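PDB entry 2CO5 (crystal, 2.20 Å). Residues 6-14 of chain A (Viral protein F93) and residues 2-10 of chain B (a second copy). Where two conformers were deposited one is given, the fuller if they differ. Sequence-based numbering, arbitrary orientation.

Chain A (6-14) YMRINYYII
Chain B 2-10: KIRKYMRIN

Two copies of Viral protein F93 meet here through the start of a helix in chain A and a looped segment of chain B. In chain A, A:Tyr6 and A:Met7 are extended, with phi/psi of -127/166 and -58/133. The helix follows and continues beyond A:Ile14. Its regular bonds include A:Ile13 N to A:Ile9 O and A:Ile14 N to A:Asn10 O, both 3.0 Å. A:Asn10 ties the start down: its N donates to A:Met7 O at 3.1 Å, and its ND2 donates to the same A:Met7 O at 3.0 Å.

Chain B is extended at B:Lys2 to B:Arg4, turns, and enters a helix at B:Ile9. The register is set by two CA pairs: A:Ile9 with B:Arg8 at 6.7 Å, and A:Asn10 with B:Ile3 at 8.1 Å. From B:Ile3 to B:Ile9 the partners shift from A:Ile13, A:Asn10 and A:Ile9 back to A:Arg8, so chain B runs broadly against the chain A helix. The stretches bury 361 Å² in all. No direct hydrogen bond crosses between them.

B:Lys2 does not reach the chain A stretch; its NZ is hydrogen-bonded elsewhere in the structure. B:Ile3 (phi/psi -69/131) is the apolar centre. Its CB points toward chain A, with chi1 and chi2 both m. B:Ile3 CG2 lies 3.7 Å from A:Ile9 CG2 and 4.1 Å from A:Met7 CE. B:Ile3 CD1 lies 3.9 Å from A:Ile13 CD1. A:Ile9 and A:Ile13 are one helical turn apart, so both can reach this side chain. A:Ile9 is t, p and A:Ile13 is m, t. B:Ile3 CG1 also sits 3.9 Å from A:Asn10 OD1, a van der Waals contact.

B:Arg4 to B:Met7 form a type I turn, with phi/psi of -55/-33 at B:Lys5 and -86/4 at B:Tyr6. B:Met7 N donates to B:Arg4 O at 2.9 Å. B:Arg4 N makes a weak hydrogen bond to B:Met7 SD at 3.3 Å. The CB atoms of B:Arg4, B:Lys5 and B:Tyr6 point away from chain A, so the turn meets it mainly through backbone. A:Met7, rotamer m, t, p, brings its methyl against this backbone. A:Met7 CE is 3.6 Å from B:Arg4 O and 3.7 Å from B:Lys5 O.

B:Met7 has phi/psi -81/64 and rotamer m, t, t. Its side chain ends away from chain A, but its carbonyl is a key point of contact. B:Met7 O is 3.6 Å from A:Met7 CE and 3.7 Å from A:Ile9 CG2. A water bridges the backbones: it accepts from A:Ile9 N at 3.0 Å and donates to B:Met7 O at 2.9 Å. This links two polar groups that have no direct bond across the contact.

B:Arg8 is extended at -136/142 and occupies the N-cap position. Its N donates to B:Tyr6 O at 2.8 Å. Its side chain is m, t, p, and B:Arg8 CG packs 3.6 Å from A:Met7 CE.

B:Ile9, rotamer t, p, points toward chain A. B:Ile9 CG2 meets A:Arg8 NH2 at 3.3 Å, at the edge of the guanidinium and near its plane. A:Arg8 reaches it with chi1 to chi3 of t, t, p. B:Asn10 continues the helix without touching the chain A stretch.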

# COMPACT_ATOMS: atom_id res chain seq x y z
N TYR A 6 1.27 -10.19 7.22
CA TYR A 6 0.98 -10.07 5.80
C TYR A 6 1.32 -8.66 5.37
O TYR A 6 1.53 -7.78 6.21
CB TYR A 6 -0.49 -10.40 5.55
CG TYR A 6 -0.86 -11.77 6.08
CD1 TYR A 6 -1.35 -11.93 7.37
CD2 TYR A 6 -0.68 -12.91 5.30
CE1 TYR A 6 -1.67 -13.19 7.87
CE2 TYR A 6 -0.99 -14.17 5.78
CZ TYR A 6 -1.49 -14.30 7.06
OH TYR A 6 -1.80 -15.56 7.54
N MET A 7 1.39 -8.46 4.06
CA MET A 7 1.56 -7.12 3.50
C MET A 7 0.40 -6.23 3.98
O MET A 7 -0.75 -6.66 3.94
CB MET A 7 1.62 -7.19 1.97
CG MET A 7 2.85 -7.94 1.46
SD MET A 7 3.09 -7.88 -0.33
CE MET A 7 3.06 -6.11 -0.67
N ARG A 8 0.73 -5.02 4.45
CA ARG A 8 -0.25 -4.14 5.11
C ARG A 8 -1.39 -3.75 4.19
O ARG A 8 -2.51 -3.52 4.64
CB ARG A 8 0.40 -2.87 5.67
CG ARG A 8 -0.60 -1.81 6.19
CD ARG A 8 0.08 -0.57 6.75
NE ARG A 8 0.77 0.18 5.70
CZ ARG A 8 1.56 1.23 5.91
NH1 ARG A 8 1.77 1.69 7.14
NH2 ARG A 8 2.14 1.83 4.88
N ILE A 9 -1.13 -3.66 2.89
CA ILE A 9 -2.17 -3.25 1.96
C ILE A 9 -3.41 -4.15 2.09
O ILE A 9 -4.52 -3.68 1.87
CB ILE A 9 -1.64 -3.17 0.50
CG1 ILE A 9 -2.63 -2.38 -0.37
CG2 ILE A 9 -1.38 -4.55 -0.08
CD1 ILE A 9 -2.98 -1.02 0.22
N ASN A 10 -3.22 -5.42 2.47
CA ASN A 10 -4.33 -6.36 2.69
C ASN A 10 -5.23 -5.89 3.83
O ASN A 10 -6.46 -5.95 3.75
CB ASN A 10 -3.80 -7.75 3.03
CG ASN A 10 -3.13 -8.44 1.85
OD1 ASN A 10 -3.79 -8.83 0.90
ND2 ASN A 10 -1.82 -8.59 1.93
N TYR A 11 -4.60 -5.43 4.90
CA TYR A 11 -5.30 -4.87 6.06
C TYR A 11 -6.20 -3.69 5.63
O TYR A 11 -7.38 -3.63 5.98
CB TYR A 11 -4.25 -4.47 7.11
CG TYR A 11 -4.72 -3.64 8.27
CD1 TYR A 11 -4.06 -2.45 8.61
CD2 TYR A 11 -5.78 -4.05 9.06
CE1 TYR A 11 -4.47 -1.69 9.70
CE2 TYR A 11 -6.20 -3.29 10.15
CZ TYR A 11 -5.54 -2.11 10.46
OH TYR A 11 -5.97 -1.37 11.53
N TYR A 12 -5.64 -2.79 4.83
CA TYR A 12 -6.38 -1.61 4.36
C TYR A 12 -7.59 -2.01 3.50
O TYR A 12 -8.68 -1.46 3.66
CB TYR A 12 -5.45 -0.65 3.58
CG TYR A 12 -6.22 0.51 3.00
CD1 TYR A 12 -6.54 1.63 3.77
CD2 TYR A 12 -6.68 0.48 1.68
CE1 TYR A 12 -7.27 2.68 3.24
CE2 TYR A 12 -7.40 1.53 1.15
CZ TYR A 12 -7.70 2.62 1.93
OH TYR A 12 -8.43 3.66 1.40
N ILE A 13 -7.39 -2.97 2.59
CA ILE A 13 -8.43 -3.41 1.67
C ILE A 13 -9.58 -4.07 2.45
O ILE A 13 -10.74 -3.82 2.15
CB ILE A 13 -7.87 -4.39 0.60
CG1 ILE A 13 -6.98 -3.63 -0.39
CG2 ILE A 13 -8.98 -5.08 -0.20
CD1 ILE A 13 -6.20 -4.53 -1.32
N ILE A 14 -9.24 -4.88 3.44
CA ILE A 14 -10.25 -5.52 4.29
C ILE A 14 -11.13 -4.49 5.01
O ILE A 14 -12.36 -4.54 4.93
CB ILE A 14 -9.58 -6.46 5.33
CG1 ILE A 14 -9.08 -7.73 4.64
CG2 ILE A 14 -10.55 -6.82 6.43
CD1 ILE A 14 -8.18 -8.58 5.50
N LYS B 2 -3.85 -9.78 -8.48
CA LYS B 2 -3.34 -10.19 -7.17
C LYS B 2 -2.43 -9.11 -6.63
O LYS B 2 -1.87 -8.32 -7.38
CB LYS B 2 -2.58 -11.51 -7.26
CG LYS B 2 -3.45 -12.71 -7.58
CD LYS B 2 -2.63 -13.99 -7.62
CE LYS B 2 -3.45 -15.14 -8.18
NZ LYS B 2 -4.63 -15.46 -7.32
N ILE B 3 -2.29 -9.08 -5.31
CA ILE B 3 -1.38 -8.15 -4.65
C ILE B 3 0.04 -8.58 -4.98
O ILE B 3 0.38 -9.75 -4.86
CB ILE B 3 -1.57 -8.16 -3.12
CG1 ILE B 3 -2.98 -7.68 -2.76
CG2 ILE B 3 -0.49 -7.30 -2.44
CD1 ILE B 3 -3.27 -6.26 -3.15
N ARG B 4 0.86 -7.62 -5.42
CA ARG B 4 2.23 -7.91 -5.82
C ARG B 4 3.22 -7.17 -4.92
O ARG B 4 2.84 -6.23 -4.22
CB ARG B 4 2.43 -7.56 -7.29
CG ARG B 4 1.57 -8.41 -8.22
CD ARG B 4 1.77 -8.08 -9.70
NE ARG B 4 3.06 -8.55 -10.21
CZ ARG B 4 3.34 -9.82 -10.52
NH1 ARG B 4 2.44 -10.78 -10.38
NH2 ARG B 4 4.55 -10.12 -10.98
N LYS B 5 4.47 -7.62 -4.94
CA LYS B 5 5.49 -7.19 -3.95
C LYS B 5 5.71 -5.69 -3.82
O LYS B 5 6.01 -5.20 -2.73
CB LYS B 5 6.83 -7.89 -4.20
CG LYS B 5 7.57 -7.49 -5.47
CD LYS B 5 8.84 -8.30 -5.67
CE LYS B 5 9.34 -8.23 -7.11
NZ LYS B 5 10.62 -8.96 -7.33
N TYR B 6 5.58 -4.94 -4.91
CA TYR B 6 5.81 -3.50 -4.83
C TYR B 6 4.58 -2.69 -4.40
O TYR B 6 4.64 -1.46 -4.32
CB TYR B 6 6.40 -2.98 -6.15
CG TYR B 6 7.79 -3.53 -6.46
CD1 TYR B 6 8.11 -3.98 -7.73
CD2 TYR B 6 8.78 -3.58 -5.47
CE1 TYR B 6 9.39 -4.48 -8.03
CE2 TYR B 6 10.07 -4.08 -5.75
CZ TYR B 6 10.36 -4.52 -7.03
OH TYR B 6 11.62 -5.02 -7.32
N MET B 7 3.48 -3.38 -4.06
CA MET B 7 2.27 -2.71 -3.60
C MET B 7 2.40 -2.37 -2.13
O MET B 7 1.69 -2.89 -1.27
CB MET B 7 1.02 -3.55 -3.91
CG MET B 7 0.85 -3.74 -5.41
SD MET B 7 -0.59 -4.68 -5.93
CE MET B 7 -0.44 -4.54 -7.71
N ARG B 8 3.36 -1.50 -1.86
CA ARG B 8 3.64 -0.96 -0.55
C ARG B 8 3.87 0.53 -0.75
O ARG B 8 4.46 0.94 -1.76
CB ARG B 8 4.90 -1.61 0.04
CG ARG B 8 4.77 -3.11 0.22
CD ARG B 8 6.11 -3.75 0.54
NE ARG B 8 6.66 -3.32 1.83
CZ ARG B 8 7.88 -3.62 2.27
NH1 ARG B 8 8.71 -4.35 1.53
NH2 ARG B 8 8.29 -3.18 3.45
N ILE B 9 3.40 1.34 0.18
CA ILE B 9 3.39 2.78 0.03
C ILE B 9 4.81 3.34 -0.15
O ILE B 9 5.02 4.28 -0.90
CB ILE B 9 2.63 3.47 1.20
CG1 ILE B 9 2.04 4.80 0.75
CG2 ILE B 9 3.53 3.62 2.44
CD1 ILE B 9 0.96 4.65 -0.30
N ASN B 10 5.79 2.74 0.52
CA ASN B 10 7.16 3.24 0.46
C ASN B 10 7.80 3.03 -0.91
O ASN B 10 8.59 3.86 -1.35
CB ASN B 10 8.01 2.62 1.58
CG ASN B 10 7.78 3.28 2.93
OD1 ASN B 10 8.27 2.81 3.96
ND2 ASN B 10 7.06 4.39 2.93
O HOH W 1 1.50 -3.48 1.56